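Local coordinates for folylpolyglutamate synthase/dihydrofolate synthase (Thermotoga maritima, PDB 1O5Z), which probably catalyses the ATP-dependent, magnesium-requiring addition of glutamate to dihydropteroate and to tetrahydrofolate polyglutamates, at residues A[82-87]-A[135-140]; A[212-215]-A[220-223]; A[303-308]-A[426-431]. All blocks are in the same frame, centred on the assembly; numbering follows the deposited sequence.

Interaction 1. Residues A[82-87]-A[135-140]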
ATOM      1  N   GLY A  82       1.309  15.259  -4.922  1.00 45.04           N
ATOM      2  CA  GLY A  82       2.117  14.108  -5.296  1.00 45.08           C
ATOM      3  C   GLY A  82       1.916  13.052  -4.225  1.00 45.47           C
ATOM      4  O   GLY A  82       1.773  13.358  -3.059  1.00 46.78           O
ATOM      5  N   SER A  83       1.850  11.797  -4.612  1.00 44.61           N
ATOM      6  CA  SER A  83       1.725  10.729  -3.653  1.00 44.34           C
ATOM      7  C   SER A  83       2.650   9.594  -4.079  1.00 43.44           C
ATOM      8  O   SER A  83       2.861   9.320  -5.261  1.00 42.02           O
ATOM      9  CB  SER A  83       0.254  10.273  -3.498  1.00 45.15           C
ATOM     10  OG  SER A  83      -0.326   9.899  -4.735  1.00 46.40           O
ATOM     11  N   TYR A  84       3.243   8.994  -3.055  1.00 44.69           N
ATOM     12  CA  TYR A  84       4.354   8.046  -3.190  1.00 44.79           C
ATOM     13  C   TYR A  84       4.041   6.751  -2.449  1.00 43.96           C
ATOM     14  O   TYR A  84       3.839   6.794  -1.255  1.00 42.43           O
ATOM     15  CB  TYR A  84       5.661   8.657  -2.684  1.00 44.59           C
ATOM     16  CG  TYR A  84       6.799   7.753  -2.941  1.00 44.06           C
ATOM     17  CD1 TYR A  84       7.058   7.286  -4.215  1.00 45.63           C
ATOM     18  CD2 TYR A  84       7.597   7.305  -1.913  1.00 47.17           C
ATOM     19  CE1 TYR A  84       8.116   6.419  -4.461  1.00 44.27           C
ATOM     20  CE2 TYR A  84       8.641   6.430  -2.142  1.00 45.61           C
ATOM     21  CZ  TYR A  84       8.901   5.995  -3.411  1.00 44.79           C
ATOM     22  OH  TYR A  84       9.939   5.105  -3.616  1.00 46.60           O
ATOM     23  N   TYR A  85       3.965   5.642  -3.197  1.00 43.58           N
ATOM     24  CA  TYR A  85       3.656   4.348  -2.623  1.00 44.99           C
ATOM     25  C   TYR A  85       4.716   3.318  -2.942  1.00 44.09           C
ATOM     26  O   TYR A  85       5.533   3.508  -3.824  1.00 43.93           O
ATOM     27  CB  TYR A  85       2.309   3.841  -3.114  1.00 44.96           C
ATOM     28  CG  TYR A  85       1.165   4.824  -2.952  1.00 46.71           C
ATOM     29  CD1 TYR A  85       0.968   5.848  -3.869  1.00 47.52           C
ATOM     30  CD2 TYR A  85       0.263   4.718  -1.896  1.00 47.07           C
ATOM     31  CE1 TYR A  85      -0.114   6.721  -3.740  1.00 48.92           C
ATOM     32  CE2 TYR A  85      -0.801   5.611  -1.760  1.00 49.08           C
ATOM     33  CZ  TYR A  85      -0.979   6.600  -2.677  1.00 47.47           C
ATOM     34  OH  TYR A  85      -2.021   7.479  -2.542  1.00 47.00           O
ATOM     35  N   SER A  86       4.655   2.232  -2.191  1.00 44.58           N
ATOM     36  CA  SER A  86       5.473   1.021  -2.409  1.00 45.71           C
ATOM     37  C   SER A  86       4.763  -0.132  -1.723  1.00 45.53           C
ATOM     38  O   SER A  86       4.138   0.079  -0.694  1.00 46.43           O
ATOM     39  CB  SER A  86       6.880   1.119  -1.817  1.00 45.21           C
ATOM     40  OG  SER A  86       6.828   1.526  -0.444  1.00 47.75           O
ATOM     41  N   PRO A  87       4.831  -1.327  -2.285  1.00 45.12           N
ATOM     42  CA  PRO A  87       5.503  -1.576  -3.551  1.00 46.03           C
ATOM     43  C   PRO A  87       4.458  -1.294  -4.656  1.00 46.14           C
ATOM     44  O   PRO A  87       3.757  -0.308  -4.557  1.00 48.00           O
ATOM     45  CB  PRO A  87       5.920  -3.036  -3.420  1.00 45.68           C
ATOM     46  CG  PRO A  87       4.780  -3.632  -2.539  1.00 46.51           C
ATOM     47  CD  PRO A  87       4.205  -2.530  -1.737  1.00 45.76           C
ATOM     48  N   VAL A 135      16.537   5.057  -5.449  1.00 43.12           N
ATOM     49  CA  VAL A 135      16.389   5.690  -6.763  1.00 42.01           C
ATOM     50  C   VAL A 135      14.915   6.073  -7.042  1.00 42.79           C
ATOM     51  O   VAL A 135      14.611   7.173  -7.460  1.00 40.52           O
ATOM     52  CB  VAL A 135      16.926   4.787  -7.860  1.00 41.54           C
ATOM     53  CG1 VAL A 135      16.619   5.406  -9.241  1.00 42.20           C
ATOM     54  CG2 VAL A 135      18.400   4.661  -7.716  1.00 40.00           C
ATOM     55  N   VAL A 136      14.008   5.134  -6.781  1.00 43.73           N
ATOM     56  CA  VAL A 136      12.599   5.356  -7.061  1.00 44.30           C
ATOM     57  C   VAL A 136      12.068   6.520  -6.206  1.00 45.82           C
ATOM     58  O   VAL A 136      11.294   7.371  -6.659  1.00 47.04           O
ATOM     59  CB  VAL A 136      11.777   4.075  -6.830  1.00 44.18           C
ATOM     60  CG1 VAL A 136      10.274   4.352  -7.085  1.00 45.41           C
ATOM     61  CG2 VAL A 136      12.262   3.009  -7.715  1.00 42.20           C
ATOM     62  N   THR A 137      12.486   6.549  -4.957  1.00 45.94           N
ATOM     63  CA  THR A 137      12.056   7.605  -4.064  1.00 46.72           C
ATOM     64  C   THR A 137      12.525   8.950  -4.558  1.00 46.27           C
ATOM     65  O   THR A 137      11.786   9.915  -4.529  1.00 46.80           O
ATOM     66  CB  THR A 137      12.577   7.336  -2.632  1.00 47.04           C
ATOM     67  OG1 THR A 137      12.045   6.090  -2.167  1.00 45.06           O
ATOM     68  CG2 THR A 137      12.057   8.389  -1.664  1.00 47.97           C
ATOM     69  N   ALA A 138      13.772   9.020  -4.990  1.00 46.96           N
ATOM     70  CA  ALA A 138      14.322  10.261  -5.503  1.00 46.35           C
ATOM     71  C   ALA A 138      13.607  10.668  -6.798  1.00 46.66           C
ATOM     72  O   ALA A 138      13.400  11.877  -7.073  1.00 44.82           O
ATOM     73  CB  ALA A 138      15.818  10.105  -5.710  1.00 46.43           C
ATOM     74  N   MET A 139      13.272   9.658  -7.609  1.00 46.85           N
ATOM     75  CA  MET A 139      12.461   9.884  -8.784  1.00 49.00           C
ATOM     76  C   MET A 139      11.134  10.534  -8.428  1.00 46.87           C
ATOM     77  O   MET A 139      10.730  11.484  -9.047  1.00 46.22           O
ATOM     78  CB  MET A 139      12.154   8.580  -9.464  1.00 49.14           C
ATOM     79  CG  MET A 139      13.305   7.972 -10.248  1.00 52.64           C
ATOM     80  SD  MET A 139      12.764   6.459 -11.161  1.00 58.02           S
ATOM     81  CE  MET A 139      11.093   6.987 -11.704  1.00 50.89           C
ATOM     82  N   ALA A 140      10.439   9.999  -7.424  1.00 46.53           N
ATOM     83  CA  ALA A 140       9.205  10.604  -6.986  1.00 45.69           C
ATOM     84  C   ALA A 140       9.431  12.020  -6.534  1.00 45.33           C
ATOM     85  O   ALA A 140       8.741  12.906  -6.965  1.00 45.93           O
ATOM     86  CB  ALA A 140       8.607   9.795  -5.898  1.00 46.51           C
TER
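The phenol ring of Tyr84 is the flat group on which this contact rests, and three residues of one helix surface meet it, Val136 and Thr137 at the hydroxyl end and Ala140 along the CD1-CE1 side. CG1 of Val136 lies in the ring plane, at the edge, 4.0 Å from Tyr84 CE1 and 3.6 Å from Tyr84 OH. The methyl of Ala140 comes in obliquely, neither stacked over a face nor set at an edge, with its CB 3.4 Å from Tyr84 CD1. Thr137 also approaches obliquely, from the hydroxyl end: Tyr84 OH and Thr137 OG1 are hydrogen-bonded at 2.7 Å, while Thr137 CG2 stays 4.0 Å from Tyr84 CE2. With CG anti to the backbone N (chi1 -174°), the tyrosine side chain reaches straight out to the helix and crosses those of Val136 and Thr137 at about a right angle. The threonine torsion matters as well: OG1 sits beside its own backbone N, where it also hydrogen-bonds to the carbonyl O of Phe133 one turn earlier, and this second bond probably limits its freedom to rotate away from the phenol. All the touching residues are buried, and the hydroxyl pair, with the further bond from Thr137 OG1 to Phe133 O, supplies the polar contacts in an otherwise apolar interface, to which Ile96 adds by touching both Tyr84 and Ala140. Short axes of strand 82-84 and helix 135-140 run antiparallel at 170° and come within 9.7 Å. That geometry, together with backbone pairing of Tyr84 to Val153 and Glu155 on the neighbouring parallel strand, is typical of a helix layered on the central sheet of the P-loop-type Mur ligase middle domain.

Interaction 2. Residues A[212-215]-A[220-223]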
ATOM      1  N   ARG A 212      -2.392   0.851  19.572  1.00 45.83           N
ATOM      2  CA  ARG A 212      -2.913   0.661  20.899  1.00 47.01           C
ATOM      3  C   ARG A 212      -2.003  -0.171  21.824  1.00 46.78           C
ATOM      4  O   ARG A 212      -2.193  -0.130  23.027  1.00 45.73           O
ATOM      5  CB  ARG A 212      -4.274  -0.015  20.813  1.00 47.25           C
ATOM      6  CG  ARG A 212      -5.380   0.786  20.135  1.00 47.61           C
ATOM      7  CD  ARG A 212      -6.716   0.138  20.415  1.00 49.03           C
ATOM      8  NE  ARG A 212      -7.886   0.856  19.914  1.00 49.45           N
ATOM      9  CZ  ARG A 212      -8.259   0.852  18.648  1.00 52.30           C
ATOM     10  NH1 ARG A 212      -7.554   0.194  17.718  1.00 51.73           N
ATOM     11  NH2 ARG A 212      -9.336   1.532  18.290  1.00 53.72           N
ATOM     12  N   LYS A 213      -1.023  -0.914  21.303  1.00 46.95           N
ATOM     13  CA  LYS A 213      -0.092  -1.628  22.221  1.00 47.23           C
ATOM     14  C   LYS A 213       0.767  -0.687  23.062  1.00 47.47           C
ATOM     15  O   LYS A 213       1.506   0.144  22.557  1.00 46.84           O
ATOM     16  CB  LYS A 213       0.834  -2.591  21.477  1.00 47.43           C
ATOM     17  CG  LYS A 213       0.122  -3.835  21.004  1.00 46.56           C
ATOM     18  CD  LYS A 213       1.059  -4.731  20.262  1.00 46.23           C
ATOM     19  CE  LYS A 213       1.471  -4.163  18.908  1.00 44.22           C
ATOM     20  NZ  LYS A 213       0.335  -4.080  17.994  1.00 42.58           N
ATOM     21  N   ARG A 214       0.660  -0.873  24.356  1.00 48.52           N
ATOM     22  CA  ARG A 214       1.364  -0.089  25.343  1.00 49.82           C
ATOM     23  C   ARG A 214       2.857   0.043  25.041  1.00 49.52           C
ATOM     24  O   ARG A 214       3.429   1.123  25.152  1.00 48.86           O
ATOM     25  CB  ARG A 214       1.194  -0.791  26.691  1.00 50.54           C
ATOM     26  CG  ARG A 214       0.916   0.079  27.915  1.00 54.52           C
ATOM     27  CD  ARG A 214       1.578   1.443  27.921  1.00 57.98           C
ATOM     28  NE  ARG A 214       0.863   2.387  27.067  1.00 59.64           N
ATOM     29  CZ  ARG A 214       1.108   3.687  27.009  1.00 60.58           C
ATOM     30  NH1 ARG A 214       2.039   4.234  27.790  1.00 61.74           N
ATOM     31  NH2 ARG A 214       0.392   4.441  26.177  1.00 59.61           N
ATOM     32  N   GLU A 215       3.468  -1.082  24.685  1.00 49.83           N
ATOM     33  CA  GLU A 215       4.913  -1.185  24.439  1.00 50.36           C
ATOM     34  C   GLU A 215       5.321  -0.257  23.334  1.00 49.85           C
ATOM     35  O   GLU A 215       6.363   0.402  23.392  1.00 49.66           O
ATOM     36  CB  GLU A 215       5.279  -2.576  23.943  1.00 50.84           C
ATOM     37  CG  GLU A 215       4.629  -3.713  24.683  1.00 54.18           C
ATOM     38  CD  GLU A 215       3.294  -4.199  24.101  1.00 57.56           C
ATOM     39  OE1 GLU A 215       3.383  -4.805  22.996  1.00 60.20           O
ATOM     40  OE2 GLU A 215       2.195  -4.021  24.752  1.00 54.67           O
ATOM     41  N   MET A 220       6.939   5.655  21.185  1.00 46.01           N
ATOM     42  CA  MET A 220       6.511   6.824  20.429  1.00 46.69           C
ATOM     43  C   MET A 220       6.301   8.011  21.349  1.00 46.21           C
ATOM     44  O   MET A 220       6.644   9.125  20.987  1.00 46.97           O
ATOM     45  CB  MET A 220       5.225   6.539  19.650  1.00 46.98           C
ATOM     46  CG  MET A 220       5.367   5.425  18.634  1.00 47.24           C
ATOM     47  SD  MET A 220       3.955   5.169  17.546  1.00 49.95           S
ATOM     48  CE  MET A 220       2.917   4.044  18.466  1.00 51.01           C
ATOM     49  N   GLU A 221       5.740   7.775  22.533  1.00 45.29           N
ATOM     50  CA  GLU A 221       5.579   8.821  23.529  1.00 45.32           C
ATOM     51  C   GLU A 221       6.911   9.433  23.892  1.00 45.16           C
ATOM     52  O   GLU A 221       7.036  10.652  23.955  1.00 45.38           O
ATOM     53  CB  GLU A 221       4.935   8.266  24.817  1.00 45.16           C
ATOM     54  CG  GLU A 221       3.433   8.035  24.678  1.00 45.86           C
ATOM     55  CD  GLU A 221       2.861   7.111  25.759  1.00 45.92           C
ATOM     56  OE1 GLU A 221       3.518   6.884  26.804  1.00 45.23           O
ATOM     57  OE2 GLU A 221       1.754   6.590  25.542  1.00 46.11           O
ATOM     58  N   ASP A 222       7.892   8.570  24.166  1.00 44.86           N
ATOM     59  CA  ASP A 222       9.216   9.015  24.555  1.00 44.64           C
ATOM     60  C   ASP A 222       9.869   9.826  23.437  1.00 43.81           C
ATOM     61  O   ASP A 222      10.417  10.888  23.694  1.00 43.11           O
ATOM     62  CB  ASP A 222      10.091   7.830  24.989  1.00 44.93           C
ATOM     63  CG  ASP A 222       9.585   7.170  26.275  1.00 47.47           C
ATOM     64  OD1 ASP A 222      10.403   6.650  27.073  1.00 54.39           O
ATOM     65  OD2 ASP A 222       8.374   7.138  26.592  1.00 50.16           O
ATOM     66  N   VAL A 223       9.785   9.347  22.203  1.00 43.12           N
ATOM     67  CA  VAL A 223      10.364  10.103  21.071  1.00 43.52           C
ATOM     68  C   VAL A 223       9.692  11.454  20.799  1.00 43.89           C
ATOM     69  O   VAL A 223      10.375  12.477  20.695  1.00 43.14           O
ATOM     70  CB  VAL A 223      10.411   9.274  19.792  1.00 42.97           C
ATOM     71  CG1 VAL A 223      11.001  10.093  18.662  1.00 42.82           C
ATOM     72  CG2 VAL A 223      11.246   8.005  20.045  1.00 41.75           C
TER
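Glu221 reaches back along helix 214-227 to Arg214, seven residues and about two turns earlier, forming an intrahelical salt bridge on the connecting helix of the beta-alpha-beta unit 207-209, 214-227, 231-233. The bond from CA to CB points toward segment 212-215; CG lies anti to the carbonyl carbon (chi1 -76°), and beyond it the chain runs extended to the carboxylate. Its CD lies 3.6 Å from Arg214 NH1. OE1 accepts a hydrogen bond from Arg214 NH1 at 3.2 Å. OE2 takes a shorter one, 2.6 Å, from Arg214 NH2, and a weak one from NH1. The grip is therefore end-on, one nitrogen to each oxygen, and both oxygens are met on their syn sides. It is not flat, however: the guanidinium and carboxylate planes stand 42° apart. Arg214 starts away from its partner and needs bends at chi2 and chi3 to bring its tip round; it also touches a crystal neighbour, so its exact pose may partly reflect the lattice. An alanine in place of Glu221 would probably leave the Arg214 guanidinium without its counter-charge and more able to swing into solvent. Glu221 also touches Met231 of the following strand, and the oxygens it offers to NH1 and NH2 lie 24° out of the guanidinium plane.

Interaction 3. Residues A[303-308]-A[426-431]. With SO4 (sulfate ion), chain C.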
ATOM      1  N   LYS A 303      -8.861   3.878  -2.419  1.00 48.59           N
ATOM      2  CA  LYS A 303      -8.784   2.522  -2.899  1.00 50.65           C
ATOM      3  C   LYS A 303      -7.423   1.964  -2.512  1.00 50.46           C
ATOM      4  O   LYS A 303      -6.419   2.620  -2.756  1.00 52.64           O
ATOM      5  CB  LYS A 303      -8.894   2.536  -4.405  1.00 50.02           C
ATOM      6  CG  LYS A 303      -8.932   1.117  -5.008  1.00 54.38           C
ATOM      7  CD  LYS A 303      -9.331   1.128  -6.501  1.00 55.34           C
ATOM      8  CE  LYS A 303     -10.896   1.190  -6.697  1.00 60.54           C
ATOM      9  NZ  LYS A 303     -11.266   2.177  -7.786  1.00 62.86           N
ATOM     10  N   ASN A 304      -7.386   0.779  -1.901  1.00 50.49           N
ATOM     11  CA  ASN A 304      -6.150   0.104  -1.621  1.00 49.77           C
ATOM     12  C   ASN A 304      -6.100  -1.152  -2.433  1.00 48.83           C
ATOM     13  O   ASN A 304      -6.809  -2.121  -2.159  1.00 48.00           O
ATOM     14  CB  ASN A 304      -6.027  -0.213  -0.126  1.00 50.98           C
ATOM     15  CG  ASN A 304      -4.565  -0.505   0.297  1.00 52.17           C
ATOM     16  OD1 ASN A 304      -3.646  -0.483  -0.532  1.00 58.12           O
ATOM     17  ND2 ASN A 304      -4.365  -0.794   1.572  1.00 56.12           N
ATOM     18  N   LEU A 305      -5.259  -1.152  -3.453  1.00 48.40           N
ATOM     19  CA  LEU A 305      -5.351  -2.193  -4.476  1.00 47.92           C
ATOM     20  C   LEU A 305      -4.963  -3.561  -3.920  1.00 48.27           C
ATOM     21  O   LEU A 305      -3.948  -3.704  -3.228  1.00 48.97           O
ATOM     22  CB  LEU A 305      -4.493  -1.865  -5.701  1.00 47.66           C
ATOM     23  CG  LEU A 305      -4.584  -0.493  -6.364  1.00 45.48           C
ATOM     24  CD1 LEU A 305      -3.529  -0.437  -7.432  1.00 45.96           C
ATOM     25  CD2 LEU A 305      -5.955  -0.159  -6.901  1.00 44.00           C
ATOM     26  N   GLY A 306      -5.793  -4.555  -4.221  1.00 48.28           N
ATOM     27  CA  GLY A 306      -5.545  -5.926  -3.832  1.00 48.73           C
ATOM     28  C   GLY A 306      -5.602  -6.164  -2.342  1.00 49.28           C
ATOM     29  O   GLY A 306      -5.165  -7.193  -1.877  1.00 48.82           O
ATOM     30  N   ARG A 307      -6.158  -5.214  -1.603  1.00 49.77           N
ATOM     31  CA  ARG A 307      -6.238  -5.318  -0.198  1.00 50.82           C
ATOM     32  C   ARG A 307      -7.718  -5.400   0.120  1.00 50.56           C
ATOM     33  O   ARG A 307      -8.362  -4.412   0.414  1.00 50.88           O
ATOM     34  CB  ARG A 307      -5.592  -4.085   0.408  1.00 51.42           C
ATOM     35  CG  ARG A 307      -4.052  -3.956   0.086  1.00 55.27           C
ATOM     36  CD  ARG A 307      -3.115  -4.556   1.133  1.00 58.70           C
ATOM     37  NE  ARG A 307      -3.921  -4.863   2.298  1.00 61.63           N
ATOM     38  CZ  ARG A 307      -3.531  -4.788   3.556  1.00 64.65           C
ATOM     39  NH1 ARG A 307      -2.288  -4.462   3.887  1.00 69.19           N
ATOM     40  NH2 ARG A 307      -4.401  -5.079   4.510  1.00 62.58           N
ATOM     41  N   PHE A 308      -8.239  -6.613   0.047  1.00 50.50           N
ATOM     42  CA  PHE A 308      -9.669  -6.926   0.255  1.00 49.50           C
ATOM     43  C   PHE A 308     -10.463  -6.003  -0.575  1.00 48.22           C
ATOM     44  O   PHE A 308     -11.355  -5.287  -0.096  1.00 45.28           O
ATOM     45  CB  PHE A 308     -10.140  -6.894   1.719  1.00 49.80           C
ATOM     46  CG  PHE A 308     -11.465  -7.600   1.917  1.00 50.27           C
ATOM     47  CD1 PHE A 308     -11.572  -8.963   1.705  1.00 48.98           C
ATOM     48  CD2 PHE A 308     -12.609  -6.897   2.255  1.00 50.81           C
ATOM     49  CE1 PHE A 308     -12.766  -9.610   1.863  1.00 47.89           C
ATOM     50  CE2 PHE A 308     -13.810  -7.561   2.407  1.00 51.76           C
ATOM     51  CZ  PHE A 308     -13.877  -8.922   2.180  1.00 48.81           C
ATOM     52  N   TYR A 426      -1.826  -9.472 -11.346  1.00 44.38           N
ATOM     53  CA  TYR A 426      -1.982  -9.942 -12.713  1.00 45.00           C
ATOM     54  C   TYR A 426      -3.426 -10.064 -13.134  1.00 44.48           C
ATOM     55  O   TYR A 426      -3.834  -9.599 -14.176  1.00 45.09           O
ATOM     56  CB  TYR A 426      -1.316 -11.298 -12.801  1.00 45.37           C
ATOM     57  CG  TYR A 426      -1.289 -11.955 -14.174  1.00 45.07           C
ATOM     58  CD1 TYR A 426      -0.312 -11.639 -15.128  1.00 42.95           C
ATOM     59  CD2 TYR A 426      -2.219 -12.941 -14.490  1.00 45.30           C
ATOM     60  CE1 TYR A 426      -0.303 -12.287 -16.330  1.00 41.40           C
ATOM     61  CE2 TYR A 426      -2.219 -13.556 -15.685  1.00 43.20           C
ATOM     62  CZ  TYR A 426      -1.268 -13.243 -16.595  1.00 43.14           C
ATOM     63  OH  TYR A 426      -1.328 -13.939 -17.766  1.00 43.12           O
ATOM     64  N   VAL A 427      -4.197 -10.705 -12.300  1.00 45.38           N
ATOM     65  CA  VAL A 427      -5.643 -10.835 -12.511  1.00 45.96           C
ATOM     66  C   VAL A 427      -6.401  -9.504 -12.446  1.00 45.08           C
ATOM     67  O   VAL A 427      -7.301  -9.254 -13.212  1.00 45.67           O
ATOM     68  CB  VAL A 427      -6.206 -11.815 -11.471  1.00 46.29           C
ATOM     69  CG1 VAL A 427      -7.741 -11.783 -11.444  1.00 48.85           C
ATOM     70  CG2 VAL A 427      -5.667 -13.225 -11.769  1.00 46.95           C
ATOM     71  N   ARG A 428      -6.050  -8.650 -11.500  1.00 44.92           N
ATOM     72  CA  ARG A 428      -6.627  -7.340 -11.417  1.00 43.63           C
ATOM     73  C   ARG A 428      -6.356  -6.602 -12.676  1.00 43.96           C
ATOM     74  O   ARG A 428      -7.210  -5.875 -13.172  1.00 44.13           O
ATOM     75  CB  ARG A 428      -6.017  -6.576 -10.262  1.00 44.34           C
ATOM     76  CG  ARG A 428      -6.808  -5.363  -9.885  1.00 43.53           C
ATOM     77  CD  ARG A 428      -6.101  -4.416  -8.978  1.00 43.81           C
ATOM     78  NE  ARG A 428      -7.078  -3.445  -8.514  1.00 41.89           N
ATOM     79  CZ  ARG A 428      -7.433  -2.409  -9.217  1.00 43.31           C
ATOM     80  NH1 ARG A 428      -6.824  -2.162 -10.349  1.00 40.72           N
ATOM     81  NH2 ARG A 428      -8.343  -1.563  -8.763  1.00 45.17           N
ATOM     82  N   GLU A 429      -5.150  -6.729 -13.201  1.00 43.97           N
ATOM     83  CA  GLU A 429      -4.860  -5.955 -14.383  1.00 45.08           C
ATOM     84  C   GLU A 429      -5.774  -6.404 -15.532  1.00 44.46           C
ATOM     85  O   GLU A 429      -6.283  -5.598 -16.291  1.00 45.01           O
ATOM     86  CB  GLU A 429      -3.404  -6.045 -14.812  1.00 45.01           C
ATOM     87  CG  GLU A 429      -3.085  -4.940 -15.821  1.00 45.88           C
ATOM     88  CD  GLU A 429      -1.675  -4.939 -16.317  1.00 47.55           C
ATOM     89  OE1 GLU A 429      -0.900  -5.686 -15.756  1.00 53.08           O
ATOM     90  OE2 GLU A 429      -1.355  -4.197 -17.297  1.00 51.47           O
ATOM     91  N   PHE A 430      -5.972  -7.692 -15.654  1.00 43.84           N
ATOM     92  CA  PHE A 430      -6.726  -8.173 -16.761  1.00 43.25           C
ATOM     93  C   PHE A 430      -8.172  -7.839 -16.627  1.00 42.60           C
ATOM     94  O   PHE A 430      -8.829  -7.491 -17.591  1.00 42.25           O
ATOM     95  CB  PHE A 430      -6.548  -9.654 -16.938  1.00 42.67           C
ATOM     96  CG  PHE A 430      -6.972 -10.115 -18.288  1.00 43.23           C
ATOM     97  CD1 PHE A 430      -6.141  -9.926 -19.376  1.00 41.80           C
ATOM     98  CD2 PHE A 430      -8.219 -10.706 -18.477  1.00 44.14           C
ATOM     99  CE1 PHE A 430      -6.541 -10.328 -20.632  1.00 42.44           C
ATOM    100  CE2 PHE A 430      -8.619 -11.111 -19.736  1.00 43.47           C
ATOM    101  CZ  PHE A 430      -7.794 -10.919 -20.809  1.00 41.95           C
ATOM    102  N   LEU A 431      -8.659  -7.928 -15.408  1.00 43.14           N
ATOM    103  CA  LEU A 431     -10.034  -7.608 -15.119  1.00 42.86           C
ATOM    104  C   LEU A 431     -10.370  -6.151 -15.380  1.00 42.40           C
ATOM    105  O   LEU A 431     -11.472  -5.804 -15.833  1.00 42.72           O
ATOM    106  CB  LEU A 431     -10.309  -7.928 -13.643  1.00 43.50           C
ATOM    107  CG  LEU A 431     -10.632  -9.388 -13.277  1.00 42.93           C
ATOM    108  CD1 LEU A 431     -10.823  -9.515 -11.785  1.00 43.47           C
ATOM    109  CD2 LEU A 431     -11.843  -9.908 -14.051  1.00 41.43           C
TER
HETATM  110  S   SO4 C 502      -1.507  -1.125   3.654  1.00 42.19           S
HETATM  111  O1  SO4 C 502      -1.298  -2.048   4.760  1.00 43.40           O
HETATM  112  O2  SO4 C 502      -1.749  -1.771   2.385  1.00 43.42           O
HETATM  113  O3  SO4 C 502      -0.248  -0.373   3.592  1.00 36.26           O
HETATM  114  O4  SO4 C 502      -2.679  -0.269   3.879  1.00 42.99           O
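Arg428 leaves its helix with CG anti to the backbone N (chi1 -165°) and continues extended to NE, which carries the guanidinium across to the loop 303-308. Leu305 meets it with CG anti to its own carbonyl carbon (chi1 -49°); this sets CG on the arginine side, and chi2, near anti, leaves CD2 as the methyl that meets the guanidinium. The two side chains cross at about a right angle, and CD2 sits over one face of the guanidinium, off-centre toward the rim: Leu305 CD2 is 3.3 Å from Arg428 NH2 and 3.6 Å from Arg428 CZ. Lys303 contributes its aliphatic part, with CD 3.7 Å from Arg428 NH2. No hydrogen bond spans the two segments. The polar partner of Arg428 NH2 is instead Glu309, in a salt bridge; the same carboxylate also accepts from Gly306 N, so it ties arginine and loop together and probably offsets the proximity of the Lys303 ammonium. Residues Asn304 to Arg307 form a type II beta turn, closed by Arg307 N to Asn304 O at 3.2 Å, with Gly306 at its third position, where positive phi favours glycine. This turn lies between helix 292-301 and the first strand of the C-terminal sheet, consistent with a linker between the P-loop-containing middle domain and the glutamate ligase domain of this Mur ligase-like enzyme. Its far side faces a bound sulfate. Asn304 ND2 donates to sulfate O2 at 2.9 Å, nearly straight at 168°, and weakly to O4. Arg307 NH1 approaches sulfate O1 to 2.8 Å. Backbone N atoms of Gly62, Gly64 and Ser65, in the P-loop, bind the same ion, which probably comes from the crystallisation liquor and occupies a site consistent with a nucleotide phosphate.

In the fold
Along the chain the three contacts follow one another without interleaving. Interactions 1 and 2 belong to the Mur ligase middle domain and to one mixed sheet: strand 81-84 carries the first, and helix 214-227, leading to edge strand 231-233, carries the second, with centres 28 Å apart. Interaction 3 joins the loop entering the C-terminal domain to helix 421-433; its centre is 20 Å from interaction 1 and 34 Å from interaction 2, on the opposite side of the chain's centre from the latter. Nearest atoms of interactions 1 and 3 are about 6 Å apart, and Asn68 hydrogen-bonds to both Tyr85 and Lys303, so these two flank the interdomain region beside the sulfate-bound P-loop, while interaction 2 is peripheral.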